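Local atomic coordinates of GH127 beta-L-arabinofuranoside (Geobacillus stearothermophilus, PDB entry 4QK0), a protein that probably hydrolyses beta-L-arabinofuranosides, as a glycoside hydrolase of family 127. Residues Y305-V310 against N383-W388. Residues are numbered along the deposited sequence; the frame is centred on the assembly and turned at random.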
loop_
_atom_site.group_PDB
_atom_site.type_symbol
_atom_site.label_atom_id
_atom_site.label_comp_id
_atom_site.label_asym_id
_atom_site.label_seq_id
_atom_site.Cartn_x
_atom_site.Cartn_y
_atom_site.Cartn_z
ATOM N N TYR A 305 2.303 9.082 14.419
ATOM C CA TYR A 305 1.231 8.158 14.812
ATOM C C TYR A 305 0.905 8.304 16.280
ATOM O O TYR A 305 1.733 8.714 17.079
ATOM C CB TYR A 305 1.673 6.713 14.500
ATOM C CG TYR A 305 1.705 6.375 12.980
ATOM C CD1 TYR A 305 0.555 5.990 12.322
ATOM C CD2 TYR A 305 2.865 6.430 12.268
ATOM C CE1 TYR A 305 0.562 5.683 10.972
ATOM C CE2 TYR A 305 2.879 6.138 10.919
ATOM C CZ TYR A 305 1.703 5.731 10.273
ATOM O OH TYR A 305 1.723 5.472 8.890
ATOM N N ILE A 306 -0.255 7.839 16.677
ATOM C CA ILE A 306 -0.668 8.003 18.028
ATOM C C ILE A 306 0.261 7.237 19.009
ATOM O O ILE A 306 0.317 7.572 20.165
ATOM C CB ILE A 306 -2.138 7.620 18.218
ATOM C CG1 ILE A 306 -2.655 8.076 19.575
ATOM C CG2 ILE A 306 -2.322 6.123 18.019
ATOM C CD1 ILE A 306 -4.130 7.837 19.815
ATOM N N THR A 307 0.966 6.248 18.509
ATOM C CA THR A 307 1.908 5.470 19.258
ATOM C C THR A 307 3.292 6.146 19.433
ATOM O O THR A 307 4.177 5.581 20.083
ATOM C CB THR A 307 2.173 4.146 18.520
ATOM O OG1 THR A 307 2.550 4.427 17.171
ATOM C CG2 THR A 307 0.934 3.295 18.527
ATOM N N GLY A 308 3.488 7.315 18.841
ATOM C CA GLY A 308 4.808 7.904 18.782
ATOM C C GLY A 308 5.624 7.373 17.617
ATOM O O GLY A 308 6.740 7.762 17.412
ATOM N N GLY A 309 5.023 6.556 16.764
ATOM C CA GLY A 309 5.698 6.125 15.550
ATOM C C GLY A 309 5.839 7.226 14.539
ATOM O O GLY A 309 4.984 8.094 14.437
ATOM N N VAL A 310 6.897 7.161 13.750
ATOM C CA VAL A 310 7.067 8.070 12.645
ATOM C C VAL A 310 7.624 7.307 11.466
ATOM O O VAL A 310 8.419 6.369 11.615
ATOM C CB VAL A 310 8.022 9.238 12.967
ATOM C CG1 VAL A 310 7.388 10.226 13.922
ATOM C CG2 VAL A 310 9.239 8.712 13.655
ATOM N N ASN A 383 6.544 -1.177 13.259
ATOM C CA ASN A 383 5.525 -1.200 14.288
ATOM C C ASN A 383 4.174 -0.728 13.754
ATOM O O ASN A 383 3.824 0.467 13.846
ATOM C CB ASN A 383 5.878 -0.328 15.483
ATOM C CG ASN A 383 7.108 -0.817 16.172
ATOM O OD1 ASN A 383 8.208 -0.465 15.764
ATOM N ND2 ASN A 383 6.941 -1.723 17.127
ATOM N N PRO A 384 3.373 -1.661 13.258
ATOM C CA PRO A 384 2.141 -1.277 12.585
ATOM C C PRO A 384 1.072 -0.940 13.585
ATOM O O PRO A 384 1.177 -1.297 14.744
ATOM C CB PRO A 384 1.800 -2.532 11.803
ATOM C CG PRO A 384 2.299 -3.634 12.680
ATOM C CD PRO A 384 3.564 -3.119 13.287
ATOM N N LEU A 385 0.053 -0.209 13.144
ATOM C CA LEU A 385 -1.097 0.077 13.975
ATOM C C LEU A 385 -2.309 -0.729 13.608
ATOM O O LEU A 385 -3.382 -0.634 14.254
ATOM C CB LEU A 385 -1.429 1.574 13.924
ATOM C CG LEU A 385 -0.508 2.412 14.811
ATOM C CD1 LEU A 385 0.869 2.601 14.172
ATOM C CD2 LEU A 385 -1.228 3.730 15.005
ATOM N N GLU A 386 -2.147 -1.564 12.594
ATOM C CA GLU A 386 -3.241 -2.447 12.147
ATOM C C GLU A 386 -2.647 -3.639 11.443
ATOM O O GLU A 386 -1.841 -3.495 10.531
ATOM C CB GLU A 386 -4.177 -1.723 11.217
ATOM C CG GLU A 386 -5.239 -2.622 10.585
ATOM C CD GLU A 386 -6.249 -1.817 9.791
ATOM O OE1 GLU A 386 -6.971 -1.042 10.401
ATOM O OE2 GLU A 386 -6.267 -1.896 8.541
ATOM N N VAL A 387 -3.040 -4.824 11.879
ATOM C CA VAL A 387 -2.542 -6.052 11.290
ATOM C C VAL A 387 -3.684 -7.010 10.959
ATOM O O VAL A 387 -4.512 -7.306 11.797
ATOM C CB VAL A 387 -1.554 -6.751 12.226
ATOM C CG1 VAL A 387 -1.091 -8.054 11.642
ATOM C CG2 VAL A 387 -0.321 -5.892 12.395
ATOM N N TRP A 388 -3.694 -7.430 9.695
ATOM C CA TRP A 388 -4.470 -8.586 9.190
ATOM C C TRP A 388 -3.390 -9.549 8.624
ATOM O O TRP A 388 -2.883 -9.302 7.565
ATOM C CB TRP A 388 -5.470 -8.111 8.116
ATOM C CG TRP A 388 -6.342 -9.191 7.471
ATOM C CD1 TRP A 388 -6.576 -10.442 7.938
ATOM C CD2 TRP A 388 -7.078 -9.078 6.236
ATOM N NE1 TRP A 388 -7.410 -11.104 7.081
ATOM C CE2 TRP A 388 -7.733 -10.290 6.032
ATOM C CE3 TRP A 388 -7.239 -8.064 5.295
ATOM C CZ2 TRP A 388 -8.544 -10.522 4.913
ATOM C CZ3 TRP A 388 -8.043 -8.282 4.182
ATOM C CH2 TRP A 388 -8.685 -9.491 4.001
HETATM O O HOH W 1 4.059 2.595 16.016
#
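L385 pushes its isobutyl end between the side chains of Y305, I306 and T307. Both of its methyls meet the Y305 ring: CD1 and CD2 of L385 each lie 3.9 Å from CD1 of Y305, the leucine CD1 coming in obliquely to the ring. L385 CD2 also reaches CG2 of I306 at 4.0 Å, while L385 CG lies 4.1 Å from the T307 methyl, CG2. No direct hydrogen bond joins the two segments; one water does, 2.6 Å from T307 OG1 and donating to N383 O at 3.0 Å. The receiving loop is a type I beta turn from Y305 to G308, closed by G308 N bonding to Y305 O, with an ST turn overlapping it: chi1 of 53° sets T307 OG1 between its own N and carbonyl carbon, where it accepts from G309 N at 3.3 Å. With an alanine here, lacking OG1 and CG2, the water link to N383 O would probably break, G309 N lose this acceptor and a gap open beside L385 CG. Within the catalytic domain, the contact joins the loop after helix 286-302 to the lead-in of strand 386-387, which pairs with strand 641-647; W644 of that strand touches both I306 and L385. At the far end of its ring, Y305 OH is hydrogen-bonded to P326 O.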